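Local coordinates for alkaline phosphatase (Antarctic bacterium tab5, PDB 2W5V) that hydrolyses phosphate monoesters through a phosphoserine intermediate at a site of two zinc ions and one magnesium ion, being an alkaline phosphatase from a cold-adapted bacterium, at the interface of chains A and B. Numbering follows the deposited sequence. Chains: chain A/B, Alkaline phosphatase.

Contact 1: the interface of chains A and B. Residues chain A 47-48, 51, 71, 340-341, 343; chain B 47-48, 51, 71, 340-341, 343.
At the centre, close to the two-fold axis, A:Leu47 and B:Leu47 pass each other, methyl CD2 of A:Leu47 resting 4.1 Å from CB of B:Leu47. Each has CG anti to its backbone N (chi1 -177° in A:Leu47), which swings the isobutyl group off the helix start (47-56 in chain A, 47-52 in chain B) and into the partner. There it meets a leucine of strand 68-73 tip to tip: CD2 of A:Leu71 lies 3.8 Å from CD2 of B:Leu47, and CD1 of A:Leu47 lies 3.9 Å from CD1 of B:Leu71. A ring carbon of the proline, CD of A:Pro343, closes obliquely on the same B:Leu47 methyl. Farther out, A:Leu47 and B:Thr340 cross at about a right angle, and CD2 of A:Leu47 lies 3.3 Å from O of B:Leu341. In the polar rim, OG of A:Ser51, beside its own backbone N, accepts a hydrogen bond from the amide N of B:Leu341 at 2.8 Å, fairly straight (164° at H). It also pairs with OG1 of B:Thr340 at 3.1 Å and donates to O of A:Leu47, one turn back in the helix, from above the carbonyl plane. B:Thr340 OG1, anti to its backbone N, is aimed by its bond to O of B:Leu341 at 2.9 Å, on a carbonyl lone pair. The twin set surrounds B:Ser51. The patch clamps both helix starts to the partner's 340-341 segment and helps hold the deposited alkaline phosphatase dimer together.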
loop_
_atom_site.group_PDB
_atom_site.type_symbol
_atom_site.label_atom_id
_atom_site.label_comp_id
_atom_site.label_asym_id
_atom_site.label_seq_id
_atom_site.Cartn_x
_atom_site.Cartn_y
_atom_site.Cartn_z
ATOM N N LEU A 47 -2.709 2.288 3.918
ATOM C CA LEU A 47 -1.545 1.476 4.281
ATOM C C LEU A 47 -0.798 2.031 5.511
ATOM O O LEU A 47 -0.219 1.273 6.280
ATOM C CB LEU A 47 -0.614 1.350 3.081
ATOM C CG LEU A 47 0.625 0.478 3.242
ATOM C CD1 LEU A 47 0.231 -0.935 3.689
ATOM C CD2 LEU A 47 1.376 0.466 1.914
ATOM N N SER A 48 -0.802 3.351 5.697
ATOM C CA SER A 48 -0.180 3.922 6.891
ATOM C C SER A 48 -0.898 3.457 8.163
ATOM O O SER A 48 -0.250 3.124 9.165
ATOM C CB SER A 48 -0.152 5.452 6.821
ATOM O OG SER A 48 0.701 5.888 5.773
ATOM N N SER A 51 0.006 -0.052 8.772
ATOM C CA SER A 51 1.385 -0.102 9.252
ATOM C C SER A 51 1.483 0.146 10.756
ATOM O O SER A 51 2.428 -0.300 11.395
ATOM C CB SER A 51 2.250 0.916 8.507
ATOM O OG SER A 51 2.196 0.685 7.114
ATOM N N LEU A 71 -4.401 -3.919 -4.996
ATOM C CA LEU A 71 -4.665 -2.522 -4.660
ATOM C C LEU A 71 -5.915 -2.059 -5.400
ATOM O O LEU A 71 -6.089 -2.375 -6.582
ATOM C CB LEU A 71 -3.484 -1.624 -5.073
ATOM C CG LEU A 71 -2.116 -1.862 -4.445
ATOM C CD1 LEU A 71 -1.050 -1.163 -5.278
ATOM C CD2 LEU A 71 -2.081 -1.386 -2.997
ATOM N N THR A 340 -5.998 7.935 -1.847
ATOM C CA THR A 340 -4.923 6.982 -2.105
ATOM C C THR A 340 -5.493 5.614 -2.494
ATOM O O THR A 340 -6.595 5.244 -2.056
ATOM C CB THR A 340 -4.012 6.821 -0.882
ATOM O OG1 THR A 340 -3.008 5.823 -1.161
ATOM C CG2 THR A 340 -4.818 6.401 0.346
ATOM N N LEU A 341 -4.770 4.871 -3.328
ATOM C CA LEU A 341 -5.113 3.465 -3.516
ATOM C C LEU A 341 -5.064 2.751 -2.161
ATOM O O LEU A 341 -4.370 3.190 -1.238
ATOM C CB LEU A 341 -4.174 2.761 -4.499
ATOM C CG LEU A 341 -4.058 3.256 -5.938
ATOM C CD1 LEU A 341 -3.112 2.350 -6.720
ATOM C CD2 LEU A 341 -5.396 3.308 -6.607
ATOM N N PRO A 343 -4.823 -1.110 -0.040
ATOM C CA PRO A 343 -4.445 -2.528 -0.139
ATOM C C PRO A 343 -5.631 -3.480 0.021
ATOM O O PRO A 343 -6.530 -3.225 0.826
ATOM C CB PRO A 343 -3.486 -2.727 1.051
ATOM C CG PRO A 343 -3.029 -1.363 1.424
ATOM C CD PRO A 343 -4.175 -0.443 1.102
ATOM N N LEU B 47 2.630 4.607 -0.761
ATOM C CA LEU B 47 1.507 4.264 -1.626
ATOM C C LEU B 47 0.723 5.515 -2.026
ATOM O O LEU B 47 0.168 5.575 -3.123
ATOM C CB LEU B 47 0.602 3.235 -0.953
ATOM C CG LEU B 47 -0.635 2.776 -1.730
ATOM C CD1 LEU B 47 -0.287 2.307 -3.141
ATOM C CD2 LEU B 47 -1.326 1.673 -0.941
ATOM N N SER B 48 0.695 6.525 -1.159
ATOM C CA SER B 48 0.015 7.780 -1.512
ATOM C C SER B 48 0.708 8.477 -2.689
ATOM O O SER B 48 0.050 8.974 -3.605
ATOM C CB SER B 48 -0.062 8.717 -0.310
ATOM O OG SER B 48 -0.988 8.245 0.662
ATOM N N SER B 51 -0.036 6.590 -5.747
ATOM C CA SER B 51 -1.421 6.852 -6.129
ATOM C C SER B 51 -1.605 8.124 -6.967
ATOM O O SER B 51 -2.517 8.205 -7.799
ATOM C CB SER B 51 -2.294 6.926 -4.882
ATOM O OG SER B 51 -2.319 5.669 -4.238
ATOM N N LEU B 71 4.692 -6.116 0.417
ATOM C CA LEU B 71 4.838 -4.948 1.278
ATOM C C LEU B 71 6.096 -5.140 2.097
ATOM O O LEU B 71 6.321 -6.224 2.622
ATOM C CB LEU B 71 3.643 -4.792 2.237
ATOM C CG LEU B 71 2.248 -4.588 1.630
ATOM C CD1 LEU B 71 1.143 -4.603 2.692
ATOM C CD2 LEU B 71 2.200 -3.288 0.851
ATOM N N THR B 340 5.782 4.062 7.329
ATOM C CA THR B 340 4.770 3.180 6.722
ATOM C C THR B 340 5.413 2.029 5.960
ATOM O O THR B 340 6.517 2.159 5.431
ATOM C CB THR B 340 3.837 3.930 5.746
ATOM O OG1 THR B 340 2.932 2.990 5.135
ATOM C CG2 THR B 340 4.655 4.620 4.669
ATOM N N LEU B 341 4.717 0.896 5.911
ATOM C CA LEU B 341 5.116 -0.179 5.020
ATOM C C LEU B 341 5.049 0.346 3.585
ATOM O O LEU B 341 4.284 1.267 3.277
ATOM C CB LEU B 341 4.188 -1.392 5.162
ATOM C CG LEU B 341 4.102 -2.112 6.510
ATOM C CD1 LEU B 341 3.145 -3.312 6.419
ATOM C CD2 LEU B 341 5.447 -2.572 6.953
ATOM N N PRO B 343 4.916 -0.575 -0.698
ATOM C CA PRO B 343 4.577 -1.559 -1.735
ATOM C C PRO B 343 5.788 -2.004 -2.542
ATOM O O PRO B 343 6.680 -1.203 -2.845
ATOM C CB PRO B 343 3.607 -0.801 -2.659
ATOM C CG PRO B 343 3.212 0.429 -1.922
ATOM C CD PRO B 343 4.310 0.743 -0.948
#

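Contact 2: the interface of chains A and B. Residues chain A 303, 306, 308, 331-334, 338; chain B 306, 308, 310, 331-333.
Loops 306-310 and 331-334 of the alkaline phosphatase fold meet their own copies here across the two-fold axis, with a cluster of hydroxyls gathered around one water. A:Ser333 and B:Ser333 meet CB to CB, 3.8 Å apart, and each reaches over to the partner's threonine. OG of A:Ser333 pairs with OG1 of B:Thr331 at 2.9 Å; the twin, A:Thr331 OG1 to B:Ser333 OG, measures 3.0 Å. Serine OG and threonine OG1 both take the crowded position between backbone N and carbonyl carbon (chi1 64° in A:Ser333, 56° in B:Thr331), which brings the two hydroxyls alongside each other. Water 1 is gripped from both chains: carbonyl O of A:Gly306 at 2.6 Å and O of B:Gly306 at 2.7 Å, with the hydroxyls of A:Ser333, B:Ser333, A:Thr308 and B:Thr308 around it. OG1 of A:Thr308 and of B:Thr308, beside the backbone N, is steadied by a bond to O of A:Gly306 and B:Gly306 respectively, approached from above the carbonyl plane; the bonds to B:Ser333 and A:Ser333 are weak. The other branch of B:Thr308, methyl CG2, anti to the backbone N, lies 3.5 Å from CB of A:Ser338. Behind them A:Glu303 is a second-shell brace: OE1 accepts OG of A:Ser338 at 2.6 Å from above the carboxylate plane and N of A:Gly306 on its syn lone pair. A:Ser338 and B:Ala310 form an antiparallel beta bridge.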
loop_
_atom_site.group_PDB
_atom_site.type_symbol
_atom_site.label_atom_id
_atom_site.label_comp_id
_atom_site.label_asym_id
_atom_site.label_seq_id
_atom_site.Cartn_x
_atom_site.Cartn_y
_atom_site.Cartn_z
ATOM N N GLU A 303 -8.929 5.908 2.729
ATOM C CA GLU A 303 -8.058 6.338 3.823
ATOM C C GLU A 303 -8.699 7.551 4.471
ATOM O O GLU A 303 -9.466 8.262 3.825
ATOM C CB GLU A 303 -6.690 6.762 3.260
ATOM C CG GLU A 303 -5.560 6.880 4.286
ATOM C CD GLU A 303 -5.457 8.264 4.949
ATOM O OE1 GLU A 303 -6.028 9.248 4.432
ATOM O OE2 GLU A 303 -4.780 8.366 5.994
ATOM N N GLY A 306 -4.998 11.430 6.532
ATOM C CA GLY A 306 -3.605 11.549 6.124
ATOM C C GLY A 306 -2.667 11.056 7.222
ATOM O O GLY A 306 -1.547 11.552 7.374
ATOM N N THR A 308 0.090 9.434 9.313
ATOM C CA THR A 308 1.497 9.293 8.898
ATOM C C THR A 308 2.353 8.864 10.088
ATOM O O THR A 308 2.236 9.442 11.176
ATOM C CB THR A 308 2.036 10.642 8.357
ATOM O OG1 THR A 308 1.302 11.011 7.189
ATOM C CG2 THR A 308 3.528 10.557 8.003
ATOM N N THR A 331 1.145 11.514 12.945
ATOM C CA THR A 331 0.607 12.829 12.601
ATOM C C THR A 331 -0.489 12.718 11.547
ATOM O O THR A 331 -0.677 11.658 10.933
ATOM C CB THR A 331 1.715 13.790 12.095
ATOM O OG1 THR A 331 2.299 13.271 10.893
ATOM C CG2 THR A 331 2.807 13.946 13.141
ATOM N N PHE A 332 -1.222 13.812 11.352
ATOM C CA PHE A 332 -2.305 13.861 10.370
ATOM C C PHE A 332 -2.185 15.141 9.563
ATOM O O PHE A 332 -1.606 16.128 10.037
ATOM C CB PHE A 332 -3.669 13.876 11.062
ATOM C CG PHE A 332 -3.948 12.672 11.925
ATOM C CD1 PHE A 332 -4.682 11.598 11.428
ATOM C CD2 PHE A 332 -3.524 12.634 13.242
ATOM C CE1 PHE A 332 -4.967 10.488 12.230
ATOM C CE2 PHE A 332 -3.807 11.539 14.055
ATOM C CZ PHE A 332 -4.538 10.462 13.545
ATOM N N SER A 333 -2.759 15.154 8.363
ATOM C CA SER A 333 -2.742 16.371 7.558
ATOM C C SER A 333 -4.136 16.825 7.125
ATOM O O SER A 333 -4.280 17.883 6.519
ATOM C CB SER A 333 -1.868 16.175 6.322
ATOM O OG SER A 333 -2.427 15.179 5.486
ATOM N N THR A 334 -5.162 16.035 7.423
ATOM C CA THR A 334 -6.515 16.415 7.032
ATOM C C THR A 334 -7.558 15.854 7.989
ATOM O O THR A 334 -7.305 14.885 8.705
ATOM C CB THR A 334 -6.825 15.981 5.572
ATOM O OG1 THR A 334 -8.168 16.332 5.232
ATOM C CG2 THR A 334 -6.663 14.472 5.403
ATOM N N SER A 338 -9.103 10.640 2.063
ATOM C CA SER A 338 -8.169 10.860 0.953
ATOM C C SER A 338 -8.293 9.774 -0.122
ATOM O O SER A 338 -8.873 8.719 0.127
ATOM C CB SER A 338 -6.718 10.965 1.448
ATOM O OG SER A 338 -6.211 9.710 1.872
ATOM N N GLY B 306 4.503 12.534 4.446
ATOM C CA GLY B 306 3.121 12.235 4.779
ATOM C C GLY B 306 2.202 12.746 3.680
ATOM O O GLY B 306 1.101 13.221 3.948
ATOM N N THR B 308 -0.519 13.230 1.079
ATOM C CA THR B 308 -1.894 12.761 1.193
ATOM C C THR B 308 -2.769 13.350 0.082
ATOM O O THR B 308 -2.703 14.551 -0.202
ATOM C CB THR B 308 -2.458 13.128 2.568
ATOM O OG1 THR B 308 -1.680 12.473 3.576
ATOM C CG2 THR B 308 -3.911 12.707 2.700
ATOM N N ALA B 310 -5.734 14.475 -0.248
ATOM C CA ALA B 310 -6.888 15.007 0.468
ATOM C C ALA B 310 -7.865 15.684 -0.476
ATOM O O ALA B 310 -7.518 16.030 -1.610
ATOM C CB ALA B 310 -6.432 16.004 1.551
ATOM N N THR B 331 -1.869 17.312 0.451
ATOM C CA THR B 331 -1.397 17.890 1.707
ATOM C C THR B 331 -0.208 17.082 2.233
ATOM O O THR B 331 0.065 15.973 1.762
ATOM C CB THR B 331 -2.506 17.905 2.790
ATOM O OG1 THR B 331 -3.003 16.576 2.994
ATOM C CG2 THR B 331 -3.660 18.808 2.373
ATOM N N PHE B 332 0.493 17.646 3.214
ATOM C CA PHE B 332 1.649 16.999 3.826
ATOM C C PHE B 332 1.539 17.182 5.329
ATOM O O PHE B 332 0.871 18.102 5.793
ATOM C CB PHE B 332 2.943 17.686 3.378
ATOM C CG PHE B 332 3.247 17.560 1.914
ATOM C CD1 PHE B 332 4.028 16.518 1.445
ATOM C CD2 PHE B 332 2.798 18.514 1.014
ATOM C CE1 PHE B 332 4.332 16.412 0.105
ATOM C CE2 PHE B 332 3.095 18.410 -0.330
ATOM C CZ PHE B 332 3.874 17.360 -0.783
ATOM N N SER B 333 2.225 16.346 6.097
ATOM C CA SER B 333 2.184 16.475 7.549
ATOM C C SER B 333 3.560 16.481 8.204
ATOM O O SER B 333 3.664 16.666 9.410
ATOM C CB SER B 333 1.336 15.357 8.162
ATOM O OG SER B 333 1.983 14.104 8.035
HETATM O O HOH W 1 -0.302 13.531 6.214
#

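Contact 3: the interface of chains A and B. Residues chain A 55, 309-311, 325-328; chain B 75, 79-81, 337-339.
The rings of A:Tyr325 and A:Tyr55 of this alkaline phosphatase dock on chain B. On one face of the A:Tyr325 ring sits methyl CG1 of B:Val81, 3.9 Å from the ring centroid and offset toward the rim; CG1 is anti to its backbone N (chi1 176°). The A:Tyr325 hydroxyl lies over one face of the imidazole of B:His337, a zinc ligand, the two side chains crossing obliquely. The A:Tyr55 ring carries A:Ile328 CD1 on one face, while B:Ser75 OG and water 3 meet its edge in plane. OG of B:Ser75 hydrogen-bonds OH of A:Tyr55 at 2.7 Å and is fixed by donating to O of B:Asp80 on a lone pair. A:Tyr325 OH accepts the amide N of B:His337 at 2.9 Å, almost straight (174° at H), and the carbonyl O of A:Tyr325 receives N of B:Val81 at 3.0 Å nearly along the C=O axis. An alanine in place of A:Tyr325 would remove the ring and hydroxyl, and would probably leave B:Val81 without its aromatic cover and loosen the backbone of B:His337 beside the zinc site. The B:Asp80 side chain crosses A:Ile328 at about a right angle, CB to CG1 3.8 Å, and its N donates to O of A:Thr326 at 3.3 Å from above the carbonyl plane. An antiparallel beta bridge pairs A:Ala310 with B:Ser338; beside it N of B:Ala339 hydrogen-bonds O of A:Leu309 at 2.9 Å.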
loop_
_atom_site.group_PDB
_atom_site.type_symbol
_atom_site.label_atom_id
_atom_site.label_comp_id
_atom_site.label_asym_id
_atom_site.label_seq_id
_atom_site.Cartn_x
_atom_site.Cartn_y
_atom_site.Cartn_z
ATOM N N TYR A 55 3.923 -1.469 14.595
ATOM C CA TYR A 55 4.699 -0.705 15.581
ATOM C C TYR A 55 4.019 -0.538 16.942
ATOM O O TYR A 55 4.696 -0.359 17.957
ATOM C CB TYR A 55 5.091 0.681 15.038
ATOM C CG TYR A 55 5.998 0.616 13.835
ATOM C CD1 TYR A 55 5.474 0.644 12.552
ATOM C CD2 TYR A 55 7.376 0.498 13.981
ATOM C CE1 TYR A 55 6.294 0.559 11.447
ATOM C CE2 TYR A 55 8.211 0.422 12.876
ATOM C CZ TYR A 55 7.661 0.447 11.613
ATOM O OH TYR A 55 8.470 0.375 10.507
ATOM N N LEU A 309 3.200 7.850 9.897
ATOM C CA LEU A 309 4.085 7.392 10.971
ATOM C C LEU A 309 5.372 8.208 10.938
ATOM O O LEU A 309 6.459 7.693 10.665
ATOM C CB LEU A 309 4.376 5.889 10.857
ATOM C CG LEU A 309 3.135 4.987 10.960
ATOM C CD1 LEU A 309 3.462 3.558 10.563
ATOM C CD2 LEU A 309 2.536 5.017 12.357
ATOM N N ALA A 310 5.229 9.495 11.215
ATOM C CA ALA A 310 6.338 10.428 11.113
ATOM C C ALA A 310 7.324 10.242 12.253
ATOM O O ALA A 310 7.008 9.621 13.268
ATOM C CB ALA A 310 5.807 11.861 11.107
ATOM N N ALA A 311 8.518 10.796 12.092
ATOM C CA ALA A 311 9.510 10.745 13.153
ATOM C C ALA A 311 9.023 11.597 14.304
ATOM O O ALA A 311 8.360 12.604 14.086
ATOM C CB ALA A 311 10.836 11.268 12.653
ATOM N N TYR A 325 14.495 10.333 14.483
ATOM C CA TYR A 325 14.110 9.172 13.671
ATOM C C TYR A 325 14.090 7.862 14.448
ATOM O O TYR A 325 13.637 6.839 13.929
ATOM C CB TYR A 325 15.042 9.033 12.462
ATOM C CG TYR A 325 14.656 9.886 11.278
ATOM C CD1 TYR A 325 14.043 11.120 11.453
ATOM C CD2 TYR A 325 14.911 9.462 9.982
ATOM C CE1 TYR A 325 13.684 11.899 10.367
ATOM C CE2 TYR A 325 14.557 10.236 8.893
ATOM C CZ TYR A 325 13.947 11.452 9.090
ATOM O OH TYR A 325 13.599 12.223 8.003
ATOM N N THR A 326 14.583 7.869 15.682
ATOM C CA THR A 326 14.579 6.635 16.462
ATOM C C THR A 326 13.167 6.209 16.849
ATOM O O THR A 326 12.905 5.016 17.007
ATOM C CB THR A 326 15.449 6.735 17.738
ATOM O OG1 THR A 326 14.936 7.768 18.587
ATOM C CG2 THR A 326 16.888 7.047 17.372
ATOM N N GLU A 327 12.262 7.179 16.986
ATOM C CA GLU A 327 10.894 6.885 17.410
ATOM C C GLU A 327 9.845 7.500 16.484
ATOM O O GLU A 327 10.115 8.474 15.785
ATOM C CB GLU A 327 10.654 7.379 18.840
ATOM C CG GLU A 327 11.529 6.714 19.886
ATOM C CD GLU A 327 11.349 7.326 21.262
ATOM O OE1 GLU A 327 12.369 7.597 21.929
ATOM O OE2 GLU A 327 10.190 7.545 21.674
ATOM N N ILE A 328 8.640 6.934 16.512
ATOM C CA ILE A 328 7.533 7.410 15.695
ATOM C C ILE A 328 6.603 8.341 16.476
ATOM O O ILE A 328 6.274 8.082 17.634
ATOM C CB ILE A 328 6.718 6.222 15.153
ATOM C CG1 ILE A 328 7.542 5.439 14.129
ATOM C CG2 ILE A 328 5.375 6.700 14.571
ATOM C CD1 ILE A 328 7.057 4.012 13.932
ATOM N N SER B 75 12.125 -0.186 8.732
ATOM C CA SER B 75 12.939 0.296 9.862
ATOM C C SER B 75 14.384 -0.198 9.781
ATOM O O SER B 75 14.649 -1.291 9.278
ATOM C CB SER B 75 12.320 -0.101 11.211
ATOM O OG SER B 75 11.040 0.489 11.393
ATOM N N GLU B 79 16.772 2.556 14.219
ATOM C CA GLU B 79 15.771 3.615 14.143
ATOM C C GLU B 79 14.455 3.124 13.537
ATOM O O GLU B 79 14.462 2.435 12.518
ATOM C CB GLU B 79 16.317 4.775 13.306
ATOM C CG GLU B 79 17.501 5.529 13.942
ATOM C CD GLU B 79 18.870 5.158 13.361
ATOM O OE1 GLU B 79 18.962 4.216 12.533
ATOM O OE2 GLU B 79 19.869 5.822 13.737
ATOM N N ASP B 80 13.327 3.489 14.146
ATOM C CA ASP B 80 12.024 3.143 13.572
ATOM C C ASP B 80 11.840 3.763 12.193
ATOM O O ASP B 80 11.239 3.158 11.311
ATOM C CB ASP B 80 10.870 3.592 14.477
ATOM C CG ASP B 80 10.649 2.660 15.663
ATOM O OD1 ASP B 80 11.040 1.476 15.586
ATOM O OD2 ASP B 80 10.070 3.114 16.674
ATOM N N VAL B 81 12.334 4.983 12.011
ATOM C CA VAL B 81 12.201 5.651 10.724
ATOM C C VAL B 81 13.534 5.603 10.003
ATOM O O VAL B 81 14.511 6.194 10.462
ATOM C CB VAL B 81 11.776 7.131 10.876
ATOM C CG1 VAL B 81 11.748 7.815 9.506
ATOM C CG2 VAL B 81 10.403 7.236 11.546
ATOM N N HIS B 337 11.030 11.734 6.749
ATOM C CA HIS B 337 10.570 10.399 6.368
ATOM C C HIS B 337 9.488 9.866 7.294
ATOM O O HIS B 337 9.276 10.398 8.380
ATOM C CB HIS B 337 11.735 9.412 6.372
ATOM C CG HIS B 337 12.848 9.801 5.456
ATOM N ND1 HIS B 337 14.041 9.113 5.402
ATOM C CD2 HIS B 337 12.954 10.815 4.570
ATOM C CE1 HIS B 337 14.833 9.682 4.511
ATOM N NE2 HIS B 337 14.194 10.714 3.989
ATOM N N SER B 338 8.813 8.797 6.865
ATOM C CA SER B 338 7.843 8.138 7.728
ATOM C C SER B 338 8.012 6.625 7.626
ATOM O O SER B 338 8.606 6.130 6.669
ATOM C CB SER B 338 6.413 8.551 7.372
ATOM O OG SER B 338 5.967 7.861 6.222
ATOM N N ALA B 339 7.480 5.907 8.613
ATOM C CA ALA B 339 7.741 4.483 8.764
ATOM C C ALA B 339 6.639 3.563 8.216
ATOM O O ALA B 339 6.582 2.391 8.589
ATOM C CB ALA B 339 8.030 4.150 10.237
HETATM O O HOH W 2 9.161 12.582 9.859
HETATM O O HOH W 3 7.918 -0.033 7.660
HETATM O O HOH W 4 3.356 6.917 7.229
#

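Contacts 1 and 2 both straddle the two-fold axis, their C-alpha centres about 13 Å apart; contact 3 lies to one side, about 16 Å from each, and recurs with the chains exchanged. Helix 47-56 of chain A serves contact 1 at its start and contact 3 at its end. The run 337-343 of chain B passes from contact 3 into contact 1, and strand 337-338 of chain A supplies contact 2 with the twin of contact 3's beta bridge. Because that run includes a zinc-binding histidine, the dimer interface reaches a zinc ligand, so subunit association may help steady the active centre.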